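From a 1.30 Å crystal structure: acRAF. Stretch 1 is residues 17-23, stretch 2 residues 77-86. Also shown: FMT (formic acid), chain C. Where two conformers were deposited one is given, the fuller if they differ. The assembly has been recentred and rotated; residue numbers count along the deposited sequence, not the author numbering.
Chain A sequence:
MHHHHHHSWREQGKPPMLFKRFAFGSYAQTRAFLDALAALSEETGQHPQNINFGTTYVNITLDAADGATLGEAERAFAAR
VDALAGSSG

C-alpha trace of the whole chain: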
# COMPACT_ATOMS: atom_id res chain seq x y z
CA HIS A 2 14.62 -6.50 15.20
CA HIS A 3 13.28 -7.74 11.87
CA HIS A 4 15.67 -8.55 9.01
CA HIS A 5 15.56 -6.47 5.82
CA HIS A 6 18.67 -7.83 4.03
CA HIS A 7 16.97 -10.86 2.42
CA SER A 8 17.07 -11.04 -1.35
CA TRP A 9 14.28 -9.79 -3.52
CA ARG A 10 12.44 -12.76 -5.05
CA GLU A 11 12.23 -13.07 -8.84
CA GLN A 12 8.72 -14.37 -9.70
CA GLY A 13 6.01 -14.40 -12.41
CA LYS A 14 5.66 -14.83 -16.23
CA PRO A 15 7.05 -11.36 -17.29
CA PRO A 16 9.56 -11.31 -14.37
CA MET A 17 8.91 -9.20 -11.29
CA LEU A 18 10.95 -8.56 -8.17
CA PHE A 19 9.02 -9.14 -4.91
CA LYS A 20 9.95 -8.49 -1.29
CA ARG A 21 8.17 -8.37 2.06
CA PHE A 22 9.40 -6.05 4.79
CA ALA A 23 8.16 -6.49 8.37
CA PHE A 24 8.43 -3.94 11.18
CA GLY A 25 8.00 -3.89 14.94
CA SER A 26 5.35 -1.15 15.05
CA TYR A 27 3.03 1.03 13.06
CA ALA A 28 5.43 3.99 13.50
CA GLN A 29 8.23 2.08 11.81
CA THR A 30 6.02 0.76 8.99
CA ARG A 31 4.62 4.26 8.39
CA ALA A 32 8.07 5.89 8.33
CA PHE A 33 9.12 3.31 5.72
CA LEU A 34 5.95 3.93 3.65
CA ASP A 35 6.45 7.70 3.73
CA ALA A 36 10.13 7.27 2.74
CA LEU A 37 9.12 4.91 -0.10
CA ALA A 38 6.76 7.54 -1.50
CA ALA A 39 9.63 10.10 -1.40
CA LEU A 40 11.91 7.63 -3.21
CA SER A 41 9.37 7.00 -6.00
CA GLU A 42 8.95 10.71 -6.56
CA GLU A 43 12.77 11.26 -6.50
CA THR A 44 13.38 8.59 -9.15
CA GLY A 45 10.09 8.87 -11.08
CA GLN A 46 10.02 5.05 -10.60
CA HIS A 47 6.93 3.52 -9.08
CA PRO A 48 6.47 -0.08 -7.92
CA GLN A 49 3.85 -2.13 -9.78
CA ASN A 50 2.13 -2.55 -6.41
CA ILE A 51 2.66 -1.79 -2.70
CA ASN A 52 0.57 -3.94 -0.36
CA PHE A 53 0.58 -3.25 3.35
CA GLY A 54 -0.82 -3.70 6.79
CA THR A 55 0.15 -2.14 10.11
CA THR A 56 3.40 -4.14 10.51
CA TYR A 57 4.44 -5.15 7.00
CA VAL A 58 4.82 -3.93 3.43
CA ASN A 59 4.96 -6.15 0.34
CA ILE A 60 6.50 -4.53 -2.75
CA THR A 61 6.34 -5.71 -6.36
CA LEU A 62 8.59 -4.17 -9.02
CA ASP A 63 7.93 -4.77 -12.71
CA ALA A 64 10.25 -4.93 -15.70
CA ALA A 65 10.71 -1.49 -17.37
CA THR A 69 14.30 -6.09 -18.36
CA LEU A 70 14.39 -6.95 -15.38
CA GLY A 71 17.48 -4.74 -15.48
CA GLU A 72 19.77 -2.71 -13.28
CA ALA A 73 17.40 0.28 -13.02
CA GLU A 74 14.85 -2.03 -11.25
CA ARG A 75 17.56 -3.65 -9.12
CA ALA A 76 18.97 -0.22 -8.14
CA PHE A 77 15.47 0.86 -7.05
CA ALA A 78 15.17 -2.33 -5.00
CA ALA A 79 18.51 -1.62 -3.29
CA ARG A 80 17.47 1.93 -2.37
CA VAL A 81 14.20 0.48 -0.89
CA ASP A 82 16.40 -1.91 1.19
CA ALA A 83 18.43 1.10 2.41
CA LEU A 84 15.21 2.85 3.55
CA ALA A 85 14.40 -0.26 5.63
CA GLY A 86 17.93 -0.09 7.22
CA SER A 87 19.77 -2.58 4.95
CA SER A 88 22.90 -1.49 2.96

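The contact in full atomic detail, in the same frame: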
# COMPACT_ATOMS: atom_id res chain seq x y z
N MET A 17 9.10 -10.28 -12.25
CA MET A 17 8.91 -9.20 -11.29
C MET A 17 9.88 -9.45 -10.17
O MET A 17 10.40 -10.57 -10.04
CB MET A 17 7.48 -9.15 -10.73
CG MET A 17 6.45 -8.74 -11.77
SD MET A 17 4.77 -9.18 -11.27
CE MET A 17 4.79 -10.98 -11.56
N LEU A 18 10.18 -8.39 -9.40
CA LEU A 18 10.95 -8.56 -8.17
C LEU A 18 9.95 -8.34 -7.02
O LEU A 18 9.18 -7.38 -7.04
CB LEU A 18 12.05 -7.53 -8.01
CG LEU A 18 13.22 -7.71 -8.96
CD1 LEU A 18 14.16 -6.52 -8.86
CD2 LEU A 18 13.96 -9.06 -8.71
N PHE A 19 9.97 -9.22 -6.00
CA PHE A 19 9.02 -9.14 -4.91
C PHE A 19 9.79 -9.15 -3.59
O PHE A 19 10.71 -9.97 -3.42
CB PHE A 19 8.05 -10.35 -4.96
CG PHE A 19 7.22 -10.49 -3.70
CD1 PHE A 19 6.05 -9.75 -3.55
CD2 PHE A 19 7.64 -11.29 -2.65
CE1 PHE A 19 5.37 -9.76 -2.33
CE2 PHE A 19 6.99 -11.25 -1.42
CZ PHE A 19 5.87 -10.48 -1.28
N LYS A 20 9.37 -8.33 -2.61
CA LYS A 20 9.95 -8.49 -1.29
C LYS A 20 8.97 -8.02 -0.25
O LYS A 20 8.28 -7.02 -0.41
CB LYS A 20 11.26 -7.69 -1.15
CG LYS A 20 12.00 -7.94 0.17
CD LYS A 20 13.42 -7.38 0.07
CE LYS A 20 14.08 -7.38 1.41
NZ LYS A 20 15.49 -6.87 1.27
N ARG A 21 8.96 -8.74 0.87
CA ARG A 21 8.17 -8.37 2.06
C ARG A 21 9.08 -7.80 3.14
O ARG A 21 10.14 -8.38 3.46
CB ARG A 21 7.47 -9.62 2.59
CG ARG A 21 6.71 -9.43 3.91
CD ARG A 21 6.13 -10.76 4.39
NE ARG A 21 5.20 -10.60 5.52
CZ ARG A 21 3.90 -10.37 5.39
NH1 ARG A 21 3.37 -10.21 4.17
NH2 ARG A 21 3.12 -10.33 6.46
N PHE A 22 8.69 -6.69 3.69
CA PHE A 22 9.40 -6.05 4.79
C PHE A 22 8.49 -6.08 5.99
O PHE A 22 7.36 -5.63 5.89
CB PHE A 22 9.68 -4.59 4.41
CG PHE A 22 10.66 -4.42 3.26
CD1 PHE A 22 10.23 -4.52 1.94
CD2 PHE A 22 12.01 -4.23 3.50
CE1 PHE A 22 11.16 -4.40 0.88
CE2 PHE A 22 12.92 -4.08 2.45
CZ PHE A 22 12.49 -4.18 1.16
N ALA A 23 8.98 -6.48 7.15
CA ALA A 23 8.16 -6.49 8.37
C ALA A 23 8.82 -5.59 9.40
O ALA A 23 10.05 -5.47 9.46
CB ALA A 23 8.02 -7.92 8.89
N PHE A 77 16.61 0.38 -7.83
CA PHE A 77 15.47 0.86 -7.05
C PHE A 77 15.25 -0.04 -5.83
O PHE A 77 15.13 0.44 -4.70
CB PHE A 77 14.21 0.91 -7.94
CG PHE A 77 13.02 1.54 -7.24
CD1 PHE A 77 12.16 0.77 -6.48
CD2 PHE A 77 12.80 2.91 -7.32
CE1 PHE A 77 11.07 1.36 -5.81
CE2 PHE A 77 11.70 3.50 -6.66
CZ PHE A 77 10.87 2.72 -5.89
N ALA A 78 15.30 -1.35 -6.07
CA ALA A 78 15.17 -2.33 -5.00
C ALA A 78 16.22 -2.11 -3.90
O ALA A 78 15.89 -2.15 -2.71
CB ALA A 78 15.26 -3.73 -5.58
N ALA A 79 17.47 -1.85 -4.28
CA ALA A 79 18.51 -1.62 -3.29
C ALA A 79 18.27 -0.32 -2.51
O ALA A 79 18.58 -0.25 -1.33
CB ALA A 79 19.87 -1.58 -3.97
N ARG A 80 17.76 0.72 -3.14
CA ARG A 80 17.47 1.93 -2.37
C ARG A 80 16.30 1.66 -1.40
O ARG A 80 16.36 2.13 -0.24
CB ARG A 80 17.23 3.13 -3.27
CG ARG A 80 18.53 3.64 -3.91
CD ARG A 80 18.24 4.47 -5.12
NE ARG A 80 17.87 5.83 -4.78
CZ ARG A 80 17.80 6.82 -5.68
NH1 ARG A 80 18.10 6.59 -6.95
NH2 ARG A 80 17.45 8.03 -5.30
N VAL A 81 15.29 0.84 -1.82
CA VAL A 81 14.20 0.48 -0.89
C VAL A 81 14.81 -0.26 0.31
O VAL A 81 14.49 0.08 1.47
CB VAL A 81 13.17 -0.39 -1.57
CG1 VAL A 81 12.16 -0.94 -0.56
CG2 VAL A 81 12.45 0.38 -2.66
N ASP A 82 15.75 -1.22 0.08
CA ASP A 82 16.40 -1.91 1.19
C ASP A 82 17.09 -0.91 2.13
O ASP A 82 17.03 -1.07 3.36
CB ASP A 82 17.44 -2.89 0.67
CG ASP A 82 16.87 -4.11 0.03
OD1 ASP A 82 15.65 -4.30 0.10
OD2 ASP A 82 17.64 -4.88 -0.56
N ALA A 83 17.75 0.13 1.57
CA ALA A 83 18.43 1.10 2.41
C ALA A 83 17.45 1.91 3.25
O ALA A 83 17.81 2.30 4.37
CB ALA A 83 19.28 2.04 1.57
N LEU A 84 16.21 2.15 2.75
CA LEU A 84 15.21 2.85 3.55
C LEU A 84 14.77 2.00 4.72
O LEU A 84 14.37 2.54 5.76
CB LEU A 84 13.97 3.19 2.71
CG LEU A 84 14.16 4.10 1.49
CD1 LEU A 84 12.85 4.26 0.73
CD2 LEU A 84 14.74 5.46 1.89
N ALA A 85 14.78 0.67 4.57
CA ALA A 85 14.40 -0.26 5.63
C ALA A 85 15.55 -0.53 6.63
O ALA A 85 15.33 -1.27 7.60
CB ALA A 85 13.93 -1.57 5.02
N GLY A 86 16.73 0.04 6.38
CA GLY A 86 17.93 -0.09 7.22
C GLY A 86 18.93 -1.15 6.77
O GLY A 86 19.74 -1.61 7.59
C FMT C . 10.69 -12.12 0.10
O1 FMT C . 10.33 -11.28 0.98
O2 FMT C . 11.78 -11.82 -0.65

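A strand packed against a helix presents every second side chain to its partner, and acRAF offers a compact example. Strand 17-23 and helix 77-84 run nearly parallel, their N-to-C directions 7° apart and their axes 10.8 Å apart at closest approach. Alternation selects Leu18, Lys20 and Phe22 to point toward the helix, while Met17, Phe19, Arg21 and Ala23 lie out of its reach.

Leu18 opens the contact lightly: its CD1 sits 4.4 Å from CB of Ala78, a loose apolar touch. Lys20 follows, its side chain extended with all four chi angles t. That reach brings NZ to 2.8 Å from OD1 of Asp82, a salt bridge that is also a hydrogen bond donated by the lysine. Asp82 leaves the helix sideways, but its carboxylate end comes nearer the strand. On the strand's backbone, Arg21 N donates a hydrogen bond to a formic acid, with N to O1 of FMT at 2.9 Å.

Phe22 covers the most ground. Its CZ lies 3.7 Å from CG1 of Val81 and its CD2 3.6 Å from CB of Ala85, apolar contacts one helical turn apart. The ring edge also meets Asp82, CZ to OD1 being 3.3 Å, where the slightly positive rim of an aromatic ring suits a carboxylate oxygen. Beyond Ala85, Gly86 adopts positive phi in a Schellman motif.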